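Acyl-coenzyme A thioesterase THEM4 (Rhodococcus sp., PDB 2OV9) probably hydrolyses medium- and long-chain fatty acyl-CoA thioesters to the free fatty acid and coenzyme A, as a member of the hotdog thioesterase superfamily. Local coordinates at residues V27-R35 / G93-P101. Numbering follows the deposited sequence. Where two conformers were deposited one is given.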
ATOM      1  N   VAL B  27      19.562  -6.320  -8.969  1.00 38.98           N
ATOM      2  CA  VAL B  27      18.179  -6.534  -8.588  1.00 38.78           C
ATOM      3  C   VAL B  27      17.432  -5.191  -8.394  1.00 37.86           C
ATOM      4  O   VAL B  27      16.252  -5.075  -8.719  1.00 37.86           O
ATOM      5  CB  VAL B  27      18.117  -7.471  -7.345  1.00 38.51           C
ATOM      6  CG1 VAL B  27      18.695  -6.781  -6.093  1.00 38.21           C
ATOM      7  CG2 VAL B  27      16.731  -8.006  -7.126  1.00 38.65           C
ATOM      8  N   ASP B  28      18.121  -4.167  -7.890  1.00 37.53           N
ATOM      9  CA  ASP B  28      17.467  -2.878  -7.691  1.00 37.05           C
ATOM     10  C   ASP B  28      17.100  -2.239  -9.020  1.00 36.61           C
ATOM     11  O   ASP B  28      16.066  -1.579  -9.125  1.00 36.15           O
ATOM     12  CB  ASP B  28      18.335  -1.925  -6.847  1.00 36.95           C
ATOM     13  CG  ASP B  28      18.389  -2.327  -5.365  1.00 37.35           C
ATOM     14  OD1 ASP B  28      17.761  -3.334  -4.975  1.00 38.90           O
ATOM     15  OD2 ASP B  28      19.072  -1.638  -4.588  1.00 38.15           O
ATOM     16  N   ARG B  29      17.942  -2.439 -10.035  1.00 35.83           N
ATOM     17  CA  ARG B  29      17.664  -1.901 -11.363  0.50 36.20           C
ATOM     18  C   ARG B  29      16.440  -2.598 -11.965  1.00 35.65           C
ATOM     19  O   ARG B  29      15.609  -1.964 -12.627  1.00 36.19           O
ATOM     20  CB  ARG B  29      18.898  -2.017 -12.274  0.50 36.12           C
ATOM     21  CG  ARG B  29      19.995  -0.984 -11.964  0.50 37.35           C
ATOM     22  CD  ARG B  29      21.247  -1.187 -12.826  0.50 37.47           C
ATOM     23  NE  ARG B  29      22.433  -0.563 -12.236  0.50 42.12           N
ATOM     24  CZ  ARG B  29      23.627  -0.498 -12.829  0.50 43.01           C
ATOM     25  NH1 ARG B  29      23.810  -1.009 -14.041  0.50 44.39           N
ATOM     26  NH2 ARG B  29      24.645   0.090 -12.212  0.50 44.34           N
ATOM     27  N   ALA B  30      16.315  -3.895 -11.711  1.00 34.81           N
ATOM     28  CA  ALA B  30      15.191  -4.672 -12.208  1.00 34.45           C
ATOM     29  C   ALA B  30      13.902  -4.252 -11.504  1.00 34.27           C
ATOM     30  O   ALA B  30      12.857  -4.137 -12.154  1.00 35.40           O
ATOM     31  CB  ALA B  30      15.442  -6.166 -11.984  1.00 34.39           C
ATOM     32  N   THR B  31      13.985  -4.029 -10.192  1.00 33.88           N
ATOM     33  CA  THR B  31      12.828  -3.581  -9.413  1.00 33.77           C
ATOM     34  C   THR B  31      12.383  -2.186  -9.887  1.00 33.92           C
ATOM     35  O   THR B  31      11.179  -1.932 -10.039  1.00 33.78           O
ATOM     36  CB  THR B  31      13.094  -3.605  -7.899  1.00 34.03           C
ATOM     37  OG1 THR B  31      13.499  -4.927  -7.510  1.00 34.03           O
ATOM     38  CG2 THR B  31      11.842  -3.236  -7.135  1.00 32.50           C
ATOM     39  N   ASP B  32      13.336  -1.301 -10.128  1.00 34.15           N
ATOM     40  CA  ASP B  32      12.987  -0.004 -10.732  1.00 37.05           C
ATOM     41  C   ASP B  32      12.262  -0.149 -12.065  1.00 36.02           C
ATOM     42  O   ASP B  32      11.341   0.624 -12.357  1.00 37.20           O
ATOM     43  CB  ASP B  32      14.203   0.886 -10.913  1.00 37.17           C
ATOM     44  CG  ASP B  32      14.543   1.649  -9.657  1.00 43.30           C
ATOM     45  OD1 ASP B  32      13.624   1.941  -8.835  1.00 47.76           O
ATOM     46  OD2 ASP B  32      15.745   1.952  -9.488  1.00 48.49           O
ATOM     47  N   ALA B  33      12.677  -1.122 -12.875  1.00 36.76           N
ATOM     48  CA  ALA B  33      12.056  -1.359 -14.175  1.00 35.96           C
ATOM     49  C   ALA B  33      10.635  -1.901 -13.996  1.00 36.49           C
ATOM     50  O   ALA B  33       9.716  -1.479 -14.708  1.00 36.70           O
ATOM     51  CB  ALA B  33      12.895  -2.322 -14.979  1.00 36.27           C
ATOM     52  N   ALA B  34      10.451  -2.828 -13.051  1.00 36.01           N
ATOM     53  CA  ALA B  34       9.115  -3.262 -12.651  1.00 35.64           C
ATOM     54  C   ALA B  34       8.210  -2.127 -12.200  1.00 35.08           C
ATOM     55  O   ALA B  34       7.038  -2.073 -12.601  1.00 35.47           O
ATOM     56  CB  ALA B  34       9.180  -4.352 -11.562  1.00 35.40           C
ATOM     57  N   ARG B  35       8.729  -1.213 -11.381  1.00 33.67           N
ATOM     58  CA  ARG B  35       7.929  -0.067 -10.936  1.00 33.31           C
ATOM     59  C   ARG B  35       7.473   0.738 -12.153  1.00 33.63           C
ATOM     60  O   ARG B  35       6.361   1.270 -12.184  1.00 32.61           O
ATOM     61  CB  ARG B  35       8.739   0.842  -9.994  1.00 32.73           C
ATOM     62  CG  ARG B  35       9.071   0.215  -8.641  1.00 32.24           C
ATOM     63  CD  ARG B  35       9.705   1.258  -7.659  1.00 32.12           C
ATOM     64  NE  ARG B  35      10.012   0.620  -6.390  1.00 31.61           N
ATOM     65  CZ  ARG B  35      11.212   0.160  -6.067  1.00 32.01           C
ATOM     66  NH1 ARG B  35      12.234   0.317  -6.910  1.00 35.36           N
ATOM     67  NH2 ARG B  35      11.400  -0.442  -4.912  1.00 30.34           N
ATOM     68  N   GLY B  93      11.160  -0.681   0.754  1.00 34.85           N
ATOM     69  CA  GLY B  93      11.950  -1.817   0.263  1.00 35.16           C
ATOM     70  C   GLY B  93      12.487  -1.616  -1.144  1.00 34.49           C
ATOM     71  O   GLY B  93      11.710  -1.496  -2.075  1.00 34.62           O
ATOM     72  N   PRO B  94      13.824  -1.588  -1.309  1.00 34.81           N
ATOM     73  CA  PRO B  94      14.388  -1.369  -2.654  1.00 34.02           C
ATOM     74  C   PRO B  94      14.038  -2.469  -3.640  1.00 33.67           C
ATOM     75  O   PRO B  94      13.932  -2.198  -4.828  1.00 33.11           O
ATOM     76  CB  PRO B  94      15.897  -1.344  -2.416  1.00 34.53           C
ATOM     77  CG  PRO B  94      16.065  -1.073  -0.957  1.00 36.31           C
ATOM     78  CD  PRO B  94      14.879  -1.708  -0.283  1.00 35.24           C
ATOM     79  N   GLU B  95      13.850  -3.696  -3.155  1.00 33.09           N
ATOM     80  CA  GLU B  95      13.491  -4.794  -4.026  1.00 33.70           C
ATOM     81  C   GLU B  95      11.988  -5.065  -4.026  1.00 33.29           C
ATOM     82  O   GLU B  95      11.525  -6.085  -4.572  1.00 32.78           O
ATOM     83  CB  GLU B  95      14.285  -6.065  -3.676  1.00 35.02           C
ATOM     84  CG  GLU B  95      15.737  -6.027  -4.132  1.00 38.03           C
ATOM     85  CD  GLU B  95      16.735  -5.696  -3.019  1.00 44.24           C
ATOM     86  OE1 GLU B  95      17.094  -6.604  -2.235  1.00 46.28           O
ATOM     87  OE2 GLU B  95      17.225  -4.550  -2.963  1.00 46.52           O
ATOM     88  N   ASN B  96      11.229  -4.138  -3.434  1.00 32.86           N
ATOM     89  CA  ASN B  96       9.788  -4.286  -3.332  1.00 32.39           C
ATOM     90  C   ASN B  96       9.113  -3.277  -4.248  1.00 32.70           C
ATOM     91  O   ASN B  96       9.063  -2.102  -3.942  1.00 31.81           O
ATOM     92  CB  ASN B  96       9.335  -4.159  -1.873  1.00 33.07           C
ATOM     93  CG  ASN B  96       7.882  -4.507  -1.690  1.00 33.84           C
ATOM     94  OD1 ASN B  96       7.072  -4.360  -2.621  1.00 32.34           O
ATOM     95  ND2 ASN B  96       7.532  -4.973  -0.494  1.00 34.16           N
ATOM     96  N   ALA B  97       8.626  -3.738  -5.405  1.00 32.25           N
ATOM     97  CA  ALA B  97       8.115  -2.813  -6.406  1.00 32.81           C
ATOM     98  C   ALA B  97       6.833  -2.094  -5.986  1.00 33.36           C
ATOM     99  O   ALA B  97       6.452  -1.108  -6.624  1.00 33.57           O
ATOM    100  CB  ALA B  97       7.954  -3.488  -7.788  1.00 31.74           C
ATOM    101  N   LEU B  98       6.211  -2.548  -4.895  1.00 33.81           N
ATOM    102  CA  LEU B  98       5.087  -1.818  -4.272  1.00 34.91           C
ATOM    103  C   LEU B  98       5.528  -0.545  -3.587  1.00 34.28           C
ATOM    104  O   LEU B  98       4.714   0.368  -3.422  1.00 34.46           O
ATOM    105  CB  LEU B  98       4.392  -2.671  -3.189  1.00 34.48           C
ATOM    106  CG  LEU B  98       3.244  -3.569  -3.674  1.00 36.29           C
ATOM    107  CD1 LEU B  98       3.710  -4.493  -4.714  1.00 36.64           C
ATOM    108  CD2 LEU B  98       2.661  -4.361  -2.494  1.00 37.22           C
ATOM    109  N   ALA B  99       6.791  -0.515  -3.138  1.00 33.53           N
ATOM    110  CA  ALA B  99       7.348   0.638  -2.424  1.00 32.84           C
ATOM    111  C   ALA B  99       7.675   1.765  -3.397  1.00 32.51           C
ATOM    112  O   ALA B  99       8.184   1.509  -4.483  1.00 32.49           O
ATOM    113  CB  ALA B  99       8.612   0.196  -1.604  1.00 33.05           C
ATOM    114  N   PRO B 100       7.334   3.025  -3.052  1.00 32.65           N
ATOM    115  CA  PRO B 100       7.686   4.084  -3.985  1.00 32.33           C
ATOM    116  C   PRO B 100       9.101   4.012  -4.573  1.00 32.57           C
ATOM    117  O   PRO B 100       9.216   4.142  -5.778  1.00 33.11           O
ATOM    118  CB  PRO B 100       7.446   5.363  -3.168  1.00 32.74           C
ATOM    119  CG  PRO B 100       6.253   4.991  -2.345  1.00 32.75           C
ATOM    120  CD  PRO B 100       6.560   3.552  -1.908  1.00 32.85           C
ATOM    121  N   PRO B 101      10.174   3.772  -3.762  1.00 32.50           N
ATOM    122  CA  PRO B 101      10.299   3.593  -2.322  1.00 32.56           C
ATOM    123  C   PRO B 101      10.587   4.896  -1.612  1.00 32.81           C
ATOM    124  O   PRO B 101      11.113   5.848  -2.211  1.00 33.10           O
ATOM    125  CB  PRO B 101      11.498   2.646  -2.177  1.00 31.38           C
ATOM    126  CG  PRO B 101      12.378   2.939  -3.366  1.00 31.52           C
ATOM    127  CD  PRO B 101      11.483   3.609  -4.427  1.00 32.64           C
TER
HETATM  128  O   HOH W   1      14.933  -0.587  -6.432  1.00 39.34           O
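Arg35 reaches from the helix into the curl of the 93-101 loop and binds three of its carbonyls. NE donates to Ala99 O at 2.8 Å, almost in line with that C=O bond. NH2 is shared between Pro94 O (3.1 Å) and Asn96 O (3.0 Å), meeting both from well above their carbonyl planes; Ala99 N takes the other face of Asn96 O, closing a type I turn. An extended chain from CG to NE carries the guanidinium this far, and the group is sandwiched, with Pro101 CD 3.8 Å from Arg35 CZ, over the centre of one face, and Thr31 CG2 towards the rim of the other. That methyl, anti to the backbone N (chi1 -56° for OG1), also sits 3.3 Å from Pro94 O. An alanine in place of Arg35 would probably leave three loop carbonyls without this donor and a gap beneath Pro101. The contact ties helix 26-43 of the N-terminal helical domain to the loop leading into the antiparallel sheet of the hotdog fold; a second subunit packs on Val27, Ala34 and Leu98. Toward the helix backbone packing is close and mostly apolar: Ala34 CB lies 4.1 Å from Ala97 CB, which also meets the aliphatic part of Arg35. The more open side is wetter: a water bridges Asp28 O, Pro94 O and Arg35 NH1, and NH1 also forms a salt bridge, weak as a hydrogen bond, with exposed Asp32. Nearby, Asp28 OD1 lies only 2.4 Å from Glu95 OE2, while Glu95 OE1 pairs with Arg87 and with Arg46 of the second subunit.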